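Local coordinates for ArCE4A (Arthrobacter sp. AW19M34-1, PDB 5LFZ), which probably removes acetyl groups from N-acetylated polysaccharides as a metal-dependent deacetylase of carbohydrate esterase family 4, here holding nickel in its metal site, at residues A[79-84]-A[102-107]; A[84-89]-A[120-125]; A[116-121]-A[137-142]. All coordinates share one frame; numbering follows the deposited sequence.

All three interactions fall inside the NodB homology region; interactions 1 and 2 each supply a metal-binding histidine, and the Arg-120 side chain of interaction 3 comes within about 6 Å of the nickel. Along the chain, strand 78-81 and the loop after it come first, then helix 94-112, then the loop holding 116-125, and last strand 138-139. Interactions 1 and 2 have centres about 11 Å apart and share Phe-84. Interaction 3 lies about 10 Å from the centre of interaction 2 and about 12 Å from that of interaction 1; it shares Arg-120 and Pro-121 with interaction 2. Residues 116-125 tie the metal-binding loop to the strand that follows, while helix 94-112 packs against residues 81-84.

Interaction 1: A[79-84]-A[102-107]. With NI (nickel (II) ion), chain B.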
loop_
_atom_site.group_PDB
_atom_site.type_symbol
_atom_site.label_atom_id
_atom_site.label_comp_id
_atom_site.label_asym_id
_atom_site.label_seq_id
_atom_site.Cartn_x
_atom_site.Cartn_y
_atom_site.Cartn_z
ATOM N N ILE A 79 6.001 2.169 4.206
ATOM C CA ILE A 79 5.878 0.721 4.251
ATOM C C ILE A 79 4.740 0.312 5.180
ATOM O O ILE A 79 4.705 0.716 6.352
ATOM C CB ILE A 79 7.188 0.066 4.720
ATOM C CG1 ILE A 79 8.343 0.501 3.806
ATOM C CG2 ILE A 79 7.035 -1.451 4.791
ATOM C CD1 ILE A 79 9.715 0.121 4.309
ATOM N N GLY A 80 3.809 -0.477 4.652
ATOM C CA GLY A 80 2.745 -1.057 5.452
ATOM C C GLY A 80 2.873 -2.571 5.483
ATOM O O GLY A 80 3.601 -3.155 4.678
ATOM N N SER A 81 2.176 -3.215 6.414
ATOM C CA SER A 81 2.169 -4.671 6.487
ATOM C C SER A 81 1.031 -5.270 5.670
ATOM O O SER A 81 -0.089 -4.761 5.697
ATOM C CB SER A 81 2.052 -5.130 7.943
ATOM O OG SER A 81 1.827 -6.529 8.013
ATOM N N HIS A 82 1.324 -6.344 4.936
ATOM C CA HIS A 82 0.295 -7.107 4.233
ATOM C C HIS A 82 0.224 -8.535 4.782
ATOM O O HIS A 82 -0.235 -9.443 4.090
ATOM C CB HIS A 82 0.590 -7.121 2.723
ATOM C CG HIS A 82 -0.600 -7.410 1.855
ATOM N ND1 HIS A 82 -1.889 -7.046 2.185
ATOM C CD2 HIS A 82 -0.680 -7.998 0.638
ATOM C CE1 HIS A 82 -2.711 -7.409 1.218
ATOM N NE2 HIS A 82 -2.003 -7.992 0.264
ATOM N N THR A 83 0.653 -8.696 6.042
ATOM C CA THR A 83 0.897 -9.991 6.722
ATOM C C THR A 83 2.089 -10.737 6.113
ATOM O O THR A 83 2.771 -10.222 5.225
ATOM C CB THR A 83 -0.337 -10.934 6.732
ATOM O OG1 THR A 83 -0.516 -11.554 5.449
ATOM C CG2 THR A 83 -1.601 -10.179 7.139
ATOM N N PHE A 84 2.361 -11.938 6.619
ATOM C CA PHE A 84 3.603 -12.620 6.275
ATOM C C PHE A 84 3.473 -13.463 5.018
ATOM O O PHE A 84 4.288 -13.348 4.110
ATOM C CB PHE A 84 4.091 -13.500 7.430
ATOM C CG PHE A 84 5.501 -13.978 7.254
ATOM C CD1 PHE A 84 5.762 -15.242 6.754
ATOM C CD2 PHE A 84 6.568 -13.147 7.559
ATOM C CE1 PHE A 84 7.063 -15.679 6.581
ATOM C CE2 PHE A 84 7.873 -13.575 7.388
ATOM C CZ PHE A 84 8.120 -14.843 6.897
ATOM N N GLN A 102 3.475 -10.258 13.718
ATOM C CA GLN A 102 4.801 -10.173 14.318
ATOM C C GLN A 102 5.924 -10.640 13.402
ATOM O O GLN A 102 7.007 -10.061 13.419
ATOM C CB GLN A 102 4.838 -10.968 15.616
ATOM C CG GLN A 102 3.946 -10.393 16.691
ATOM C CD GLN A 102 3.989 -11.201 17.959
ATOM O OE1 GLN A 102 4.876 -12.036 18.144
ATOM N NE2 GLN A 102 3.030 -10.965 18.847
ATOM N N TRP A 103 5.677 -11.673 12.599
ATOM C CA TRP A 103 6.708 -12.137 11.672
ATOM C C TRP A 103 6.983 -11.094 10.597
ATOM O O TRP A 103 8.113 -10.952 10.142
ATOM C CB TRP A 103 6.313 -13.457 11.008
ATOM C CG TRP A 103 6.225 -14.619 11.937
ATOM C CD1 TRP A 103 6.666 -14.678 13.226
ATOM C CD2 TRP A 103 5.654 -15.898 11.648
ATOM N NE1 TRP A 103 6.406 -15.919 13.758
ATOM C CE2 TRP A 103 5.784 -16.687 12.809
ATOM C CE3 TRP A 103 5.044 -16.454 10.520
ATOM C CZ2 TRP A 103 5.328 -18.001 12.872
ATOM C CZ3 TRP A 103 4.592 -17.761 10.586
ATOM C CH2 TRP A 103 4.737 -18.518 11.752
ATOM N N THR A 104 5.947 -10.365 10.201
ATOM C CA THR A 104 6.095 -9.353 9.160
ATOM C C THR A 104 6.846 -8.155 9.713
ATOM O O THR A 104 7.738 -7.610 9.055
ATOM C CB THR A 104 4.731 -8.911 8.600
ATOM O OG1 THR A 104 4.020 -10.064 8.141
ATOM C CG2 THR A 104 4.907 -7.925 7.433
ATOM N N ASP A 105 6.497 -7.762 10.935
ATOM C CA ASP A 105 7.168 -6.647 11.599
ATOM C C ASP A 105 8.657 -6.919 11.756
ATOM O O ASP A 105 9.478 -6.025 11.551
ATOM C CB ASP A 105 6.551 -6.365 12.971
ATOM C CG ASP A 105 5.202 -5.673 12.877
ATOM O OD1 ASP A 105 4.852 -5.211 11.774
ATOM O OD2 ASP A 105 4.509 -5.565 13.915
ATOM N N GLU A 106 9.007 -8.147 12.127
ATOM C CA GLU A 106 10.413 -8.478 12.332
ATOM C C GLU A 106 11.164 -8.358 11.015
ATOM O O GLU A 106 12.278 -7.839 10.968
ATOM C CB GLU A 106 10.583 -9.885 12.899
ATOM C CG GLU A 106 12.043 -10.279 13.073
ATOM C CD GLU A 106 12.266 -11.780 13.047
ATOM O OE1 GLU A 106 11.442 -12.511 12.459
ATOM O OE2 GLU A 106 13.272 -12.231 13.626
ATOM N N ALA A 107 10.544 -8.845 9.946
ATOM C CA ALA A 107 11.165 -8.796 8.631
ATOM C C ALA A 107 11.399 -7.348 8.192
ATOM O O ALA A 107 12.477 -7.002 7.700
ATOM C CB ALA A 107 10.308 -9.538 7.614
HETATM NI NI NI B . -2.567 -8.979 -1.482
HETATM O O HOH W 1 2.814 -6.609 10.654
HETATM O O HOH W 2 -3.627 -7.535 -2.228
HETATM O O HOH W 3 -4.639 -9.023 -0.926
HETATM O O HOH W 4 -3.152 -9.794 -3.319
#
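Phe-84, inside the His-Thr-Phe-Asp-His metal-binding motif of this NodB-type deacetylase, packs on Trp-103 and Thr-104 of helix 94-112 just as the chain leaves strand 78-81. Its CG lies anti to the backbone N (chi1 -167°), which directs the ring at the helix. The two aromatic side chains cross at about a right angle and form a T-shaped pair: the indole presents its edge to the phenyl face, with planes at 80° and the phenyl and indole six-membered ring centroids 5.7 Å apart. Trp-103 CE3 is the atom over that face, while Trp-103 CB presses on Phe-84 CD2 at 3.5 Å. On its own helix the indole also stacks with His-99. An alanine in place of Phe-84 would probably open a gap beside the helix and leave the Trp-103 edge without the aromatic face it now meets.

Thr-104 touches both Phe-84 and Ser-81, at the end of the strand. Its OG1 lies 3.5 Å from Phe-84 CB, but is hydrogen-bonded to Glu-100 O one turn back, and Phe-84 N is likewise taken by a Glu-100 side-chain oxygen. The methyl CG2 of Thr-104, anti to its backbone N, reaches Ser-81 OG at 3.4 Å.

That hydroxyl does double duty. Ser-81 OG accepts from Thr-83 N, closing an ST turn, and donates to a water 2.8 Å away, which in turn donates to Asp-105 OD1 at 2.7 Å. The turn thereby gains a water-mediated link to the helix. Between Ser-81 and Thr-83, on the side away from the helix, His-82 binds the metal, with NE2 2.1 Å from the nickel.

Interaction 2: A[84-89]-A[120-125]; sequences FDHKDI and RPPYGA. With NI (nickel (II) ion), chain B.
At the nickel site, the second histidine of the metal-binding motif, His-86, meets Pro-122 and Tyr-123 of the Arg-Pro-Pro-Tyr motif known from family 4 esterases. His-86 NE2 binds the nickel at 2.1 Å, completing the protein ligands with His-82 and Asp-33. Pro-122 CB sits over the centre of the imidazole face in a CH-pi contact, 3.9 Å from the ring centroid. Tyr-123 meets the same ring differently: the imidazole turns its edge to the phenol face, planes at 88°, with His-86 CE1 standing over the Tyr-123 ring but offset toward its rim. The phenol oxygen lies at the imidazole edge, where His-86 ND1 donates a weak hydrogen bond to Tyr-123 OH (3.1 Å, 140° at the hydrogen). A water links this OH with His-86 O as well.

Farther along, Asp-88 OD1, hydrogen-bonded to Thr-90, also touches Ala-125 CB at 3.2 Å. One water binds Ile-89 N, Pro-122 O and Ala-125 O together, bridging the two loops.

The metal bond at NE2, the proline over one face and, more weakly, the phenol at ND1 probably limit how far the His-86 imidazole can turn. Tyr-123 N donates to a nickel-bound water at 2.9 Å, consistent with the oxyanion-stabilising role of the equivalent amide in relatives.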
loop_
_atom_site.group_PDB
_atom_site.type_symbol
_atom_site.label_atom_id
_atom_site.label_comp_id
_atom_site.label_asym_id
_atom_site.label_seq_id
_atom_site.Cartn_x
_atom_site.Cartn_y
_atom_site.Cartn_z
ATOM N N PHE A 84 2.361 -11.938 6.619
ATOM C CA PHE A 84 3.603 -12.620 6.275
ATOM C C PHE A 84 3.473 -13.463 5.018
ATOM O O PHE A 84 4.288 -13.348 4.110
ATOM C CB PHE A 84 4.091 -13.500 7.430
ATOM C CG PHE A 84 5.501 -13.978 7.254
ATOM C CD1 PHE A 84 5.762 -15.242 6.754
ATOM C CD2 PHE A 84 6.568 -13.147 7.559
ATOM C CE1 PHE A 84 7.063 -15.679 6.581
ATOM C CE2 PHE A 84 7.873 -13.575 7.388
ATOM C CZ PHE A 84 8.120 -14.843 6.897
ATOM N N ASP A 85 2.460 -14.317 4.966
ATOM C CA ASP A 85 2.313 -15.215 3.824
ATOM C C ASP A 85 0.947 -15.094 3.146
ATOM O O ASP A 85 0.465 -16.048 2.531
ATOM C CB ASP A 85 2.558 -16.654 4.267
ATOM C CG ASP A 85 1.854 -16.977 5.553
ATOM O OD1 ASP A 85 0.697 -16.539 5.699
ATOM O OD2 ASP A 85 2.456 -17.649 6.422
ATOM N N HIS A 86 0.337 -13.920 3.274
ATOM C CA HIS A 86 -0.873 -13.542 2.532
ATOM C C HIS A 86 -2.073 -14.436 2.818
ATOM O O HIS A 86 -2.843 -14.769 1.916
ATOM C CB HIS A 86 -0.602 -13.523 1.019
ATOM C CG HIS A 86 -1.501 -12.592 0.261
ATOM N ND1 HIS A 86 -2.742 -12.968 -0.206
ATOM C CD2 HIS A 86 -1.344 -11.294 -0.096
ATOM C CE1 HIS A 86 -3.308 -11.946 -0.822
ATOM N NE2 HIS A 86 -2.478 -10.919 -0.773
ATOM N N LYS A 87 -2.245 -14.817 4.074
ATOM C CA LYS A 87 -3.423 -15.580 4.458
ATOM C C LYS A 87 -4.559 -14.640 4.869
ATOM O O LYS A 87 -4.330 -13.589 5.469
ATOM C CB LYS A 87 -3.087 -16.558 5.591
ATOM C CG LYS A 87 -2.158 -17.685 5.158
ATOM C CD LYS A 87 -1.707 -18.556 6.319
ATOM C CE LYS A 87 -0.688 -19.586 5.843
ATOM N NZ LYS A 87 -0.240 -20.511 6.922
ATOM N N ASP A 88 -5.781 -15.016 4.507
ATOM C CA ASP A 88 -6.990 -14.367 5.004
ATOM C C ASP A 88 -6.975 -14.461 6.528
ATOM O O ASP A 88 -7.041 -15.560 7.074
ATOM C CB ASP A 88 -8.222 -15.058 4.396
ATOM C CG ASP A 88 -9.549 -14.445 4.831
ATOM O OD1 ASP A 88 -9.627 -13.777 5.884
ATOM O OD2 ASP A 88 -10.548 -14.674 4.108
ATOM N N ILE A 89 -6.890 -13.321 7.211
ATOM C CA ILE A 89 -6.713 -13.337 8.660
ATOM C C ILE A 89 -7.951 -13.870 9.372
ATOM O O ILE A 89 -7.862 -14.311 10.515
ATOM C CB ILE A 89 -6.385 -11.938 9.239
ATOM C CG1 ILE A 89 -7.595 -11.011 9.144
ATOM C CG2 ILE A 89 -5.168 -11.334 8.550
ATOM C CD1 ILE A 89 -7.386 -9.674 9.808
ATOM N N ARG A 120 -2.742 -3.760 5.834
ATOM C CA ARG A 120 -3.835 -4.041 4.906
ATOM C C ARG A 120 -4.095 -5.540 4.929
ATOM O O ARG A 120 -3.182 -6.330 4.700
ATOM C CB ARG A 120 -3.498 -3.568 3.497
ATOM C CG ARG A 120 -4.527 -3.975 2.467
ATOM C CD ARG A 120 -4.248 -3.319 1.134
ATOM N NE ARG A 120 -4.667 -1.920 1.089
ATOM C CZ ARG A 120 -4.246 -1.064 0.162
ATOM N NH1 ARG A 120 -3.391 -1.481 -0.764
ATOM N NH2 ARG A 120 -4.668 0.198 0.156
ATOM N N PRO A 121 -5.326 -5.941 5.249
ATOM C CA PRO A 121 -5.597 -7.377 5.335
ATOM C C PRO A 121 -5.715 -7.989 3.945
ATOM O O PRO A 121 -6.366 -7.401 3.085
ATOM C CB PRO A 121 -6.931 -7.438 6.082
ATOM C CG PRO A 121 -7.612 -6.157 5.723
ATOM C CD PRO A 121 -6.506 -5.126 5.589
ATOM N N PRO A 122 -5.077 -9.148 3.728
ATOM C CA PRO A 122 -5.192 -9.863 2.449
ATOM C C PRO A 122 -6.640 -10.043 2.006
ATOM O O PRO A 122 -7.498 -10.372 2.826
ATOM C CB PRO A 122 -4.540 -11.211 2.754
ATOM C CG PRO A 122 -3.500 -10.875 3.768
ATOM C CD PRO A 122 -4.125 -9.806 4.637
ATOM N N TYR A 123 -6.894 -9.793 0.721
ATOM C CA TYR A 123 -8.217 -9.946 0.113
ATOM C C TYR A 123 -9.238 -8.976 0.701
ATOM O O TYR A 123 -10.427 -9.070 0.402
ATOM C CB TYR A 123 -8.718 -11.393 0.258
ATOM C CG TYR A 123 -7.658 -12.415 -0.091
ATOM C CD1 TYR A 123 -7.301 -12.650 -1.412
ATOM C CD2 TYR A 123 -7.005 -13.134 0.901
ATOM C CE1 TYR A 123 -6.322 -13.574 -1.735
ATOM C CE2 TYR A 123 -6.025 -14.059 0.589
ATOM C CZ TYR A 123 -5.687 -14.277 -0.729
ATOM O OH TYR A 123 -4.711 -15.200 -1.038
ATOM N N GLY A 124 -8.769 -8.040 1.521
ATOM C CA GLY A 124 -9.644 -7.089 2.185
ATOM C C GLY A 124 -10.470 -7.710 3.298
ATOM O O GLY A 124 -11.375 -7.078 3.841
ATOM N N ALA A 125 -10.156 -8.955 3.638
ATOM C CA ALA A 125 -10.962 -9.719 4.580
ATOM C C ALA A 125 -10.590 -9.378 6.013
ATOM O O ALA A 125 -9.430 -9.497 6.401
ATOM C CB ALA A 125 -10.797 -11.207 4.330
HETATM NI NI NI B . -2.567 -8.979 -1.482
HETATM O O HOH W 5 -4.431 -17.299 0.645
HETATM O O HOH W 6 -7.243 -10.861 5.623
HETATM O O HOH W 3 -4.639 -9.023 -0.926
HETATM O O HOH W 2 -3.627 -7.535 -2.228
HETATM O O HOH W 4 -3.152 -9.794 -3.319
#

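Interaction 3: A[116-121]-A[137-142]; sequences PQILRP and PLVLWD
Pro-137 opens the contact by packing its ring CD on Gln-117 O at 3.1 Å, while its own carbonyl oxygen accepts from Leu-119 N at 3.1 Å, the donor lying nearly along the C=O axis. Leu-138 is the residue bridged to Leu-119 in a single bridge with the parallel pattern: Val-139 N returns a bond of 2.8 Å to Leu-119 O, and the CA-H of Leu-138 leans on the same oxygen. The side chain of Val-139 sets CG2 against Ile-118 CB at 3.8 Å.

From here Arg-120 takes over. Its chain runs extended to CD and then bends (chi3 -78°), bringing NE to Val-139 O at 3.0 Å. The next carbonyl is gripped too: NH2 of Arg-120 donates to Leu-140 O at 2.8 Å, from above the carbonyl plane. Two successive backbone oxygens fix the guanidinium, while NH1 bonds Thr-30 and forms a salt bridge with Asp-32, next in sequence to the metal ligand Asp-33. Arg-120, about 6 Å from the nickel at its nearest side-chain atom, probably helps position Asp-32. Leu-140 also sends CD1 against Pro-121 CG. Trp-141 then brings CE3 over one face of the Arg-120 guanidinium, 3.7 Å from NE; the planes stand 84° apart, with the indole edge, not its face, toward the charge.

In the fold, strand 138-139 runs parallel to strand 214-215, and residues 116-121 bond through Ile-118 and Arg-120 to Ser-81 of strand 78-81. Phe-56 of strand 54-57 touches Ile-118, Arg-120 and Val-139, Leu-119 packs on Val-101 of helix 94-112, and Ile-169 of strand 168-173 meets Arg-120 and Val-139.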
loop_
_atom_site.group_PDB
_atom_site.type_symbol
_atom_site.label_atom_id
_atom_site.label_comp_id
_atom_site.label_asym_id
_atom_site.label_seq_id
_atom_site.Cartn_x
_atom_site.Cartn_y
_atom_site.Cartn_z
ATOM N N PRO A 116 6.182 -0.821 10.566
ATOM C CA PRO A 116 5.028 -0.289 9.836
ATOM C C PRO A 116 4.034 0.329 10.805
ATOM O O PRO A 116 4.034 -0.018 11.990
ATOM C CB PRO A 116 4.440 -1.526 9.150
ATOM C CG PRO A 116 4.825 -2.646 10.064
ATOM C CD PRO A 116 6.203 -2.295 10.552
ATOM N N GLN A 117 3.210 1.247 10.323
ATOM C CA GLN A 117 2.244 1.903 11.187
ATOM C C GLN A 117 0.830 1.627 10.712
ATOM O O GLN A 117 -0.136 2.122 11.288
ATOM C CB GLN A 117 2.511 3.408 11.241
ATOM C CG GLN A 117 3.916 3.757 11.697
ATOM C CD GLN A 117 4.260 5.213 11.462
ATOM O OE1 GLN A 117 3.601 5.899 10.678
ATOM N NE2 GLN A 117 5.295 5.694 12.141
ATOM N N ILE A 118 0.723 0.836 9.648
ATOM C CA ILE A 118 -0.552 0.487 9.037
ATOM C C ILE A 118 -0.498 -0.948 8.521
ATOM O O ILE A 118 0.582 -1.463 8.224
ATOM C CB ILE A 118 -0.900 1.435 7.862
ATOM C CG1 ILE A 118 0.246 1.448 6.843
ATOM C CG2 ILE A 118 -1.158 2.847 8.367
ATOM C CD1 ILE A 118 0.031 2.417 5.682
ATOM N N LEU A 119 -1.658 -1.588 8.409
ATOM C CA LEU A 119 -1.737 -2.948 7.883
ATOM C C LEU A 119 -2.924 -3.046 6.939
ATOM O O LEU A 119 -3.981 -2.481 7.205
ATOM C CB LEU A 119 -1.866 -3.976 9.020
ATOM C CG LEU A 119 -1.937 -5.470 8.658
ATOM C CD1 LEU A 119 -1.277 -6.316 9.746
ATOM C CD2 LEU A 119 -3.369 -5.947 8.413
ATOM N N ARG A 120 -2.742 -3.760 5.834
ATOM C CA ARG A 120 -3.835 -4.041 4.906
ATOM C C ARG A 120 -4.095 -5.540 4.929
ATOM O O ARG A 120 -3.182 -6.330 4.700
ATOM C CB ARG A 120 -3.498 -3.568 3.497
ATOM C CG ARG A 120 -4.527 -3.975 2.467
ATOM C CD ARG A 120 -4.248 -3.319 1.134
ATOM N NE ARG A 120 -4.667 -1.920 1.089
ATOM C CZ ARG A 120 -4.246 -1.064 0.162
ATOM N NH1 ARG A 120 -3.391 -1.481 -0.764
ATOM N NH2 ARG A 120 -4.668 0.198 0.156
ATOM N N PRO A 121 -5.326 -5.941 5.249
ATOM C CA PRO A 121 -5.597 -7.377 5.335
ATOM C C PRO A 121 -5.715 -7.989 3.945
ATOM O O PRO A 121 -6.366 -7.401 3.085
ATOM C CB PRO A 121 -6.931 -7.438 6.082
ATOM C CG PRO A 121 -7.612 -6.157 5.723
ATOM C CD PRO A 121 -6.506 -5.126 5.589
ATOM N N PRO A 137 -3.866 0.749 12.331
ATOM C CA PRO A 137 -5.084 0.941 11.542
ATOM C C PRO A 137 -5.116 -0.031 10.367
ATOM O O PRO A 137 -4.069 -0.321 9.788
ATOM C CB PRO A 137 -4.966 2.387 11.048
ATOM C CG PRO A 137 -4.016 3.049 12.015
ATOM C CD PRO A 137 -3.055 1.974 12.408
ATOM N N LEU A 138 -6.296 -0.541 10.042
ATOM C CA LEU A 138 -6.456 -1.372 8.860
ATOM C C LEU A 138 -6.782 -0.481 7.666
ATOM O O LEU A 138 -7.764 0.261 7.680
ATOM C CB LEU A 138 -7.548 -2.429 9.064
ATOM C CG LEU A 138 -7.222 -3.604 9.992
ATOM C CD1 LEU A 138 -7.286 -3.206 11.463
ATOM C CD2 LEU A 138 -8.154 -4.768 9.717
ATOM N N VAL A 139 -5.954 -0.547 6.633
ATOM C CA VAL A 139 -6.144 0.319 5.482
ATOM C C VAL A 139 -6.606 -0.481 4.271
ATOM O O VAL A 139 -5.868 -1.309 3.739
ATOM C CB VAL A 139 -4.855 1.087 5.142
ATOM C CG1 VAL A 139 -5.071 1.989 3.933
ATOM C CG2 VAL A 139 -4.382 1.886 6.364
ATOM N N LEU A 140 -7.844 -0.242 3.861
ATOM C CA LEU A 140 -8.382 -0.868 2.657
ATOM C C LEU A 140 -8.207 0.090 1.489
ATOM O O LEU A 140 -7.132 0.665 1.320
ATOM C CB LEU A 140 -9.851 -1.256 2.845
ATOM C CG LEU A 140 -10.147 -2.447 3.772
ATOM C CD1 LEU A 140 -9.240 -3.629 3.467
ATOM C CD2 LEU A 140 -10.031 -2.063 5.227
ATOM N N TRP A 141 -9.259 0.267 0.694
ATOM C CA TRP A 141 -9.185 1.054 -0.536
ATOM C C TRP A 141 -10.580 1.392 -1.051
ATOM O O TRP A 141 -11.554 0.723 -0.705
ATOM C CB TRP A 141 -8.417 0.287 -1.621
ATOM C CG TRP A 141 -9.075 -1.023 -1.973
ATOM C CD1 TRP A 141 -10.040 -1.234 -2.928
ATOM C CD2 TRP A 141 -8.828 -2.293 -1.368
ATOM N NE1 TRP A 141 -10.404 -2.558 -2.946
ATOM C CE2 TRP A 141 -9.674 -3.231 -1.997
ATOM C CE3 TRP A 141 -7.968 -2.732 -0.352
ATOM C CZ2 TRP A 141 -9.679 -4.582 -1.651
ATOM C CZ3 TRP A 141 -7.979 -4.071 -0.007
ATOM C CH2 TRP A 141 -8.827 -4.981 -0.653
ATOM N N ASP A 142 -10.685 2.408 -1.898
ATOM C CA ASP A 142 -11.974 2.693 -2.515
ATOM C C ASP A 142 -11.899 2.523 -4.029
ATOM O O ASP A 142 -12.926 2.454 -4.696
ATOM C CB ASP A 142 -12.466 4.097 -2.140
ATOM C CG ASP A 142 -11.593 5.195 -2.696
ATOM O OD1 ASP A 142 -10.369 4.992 -2.792
ATOM O OD2 ASP A 142 -12.133 6.271 -3.034
#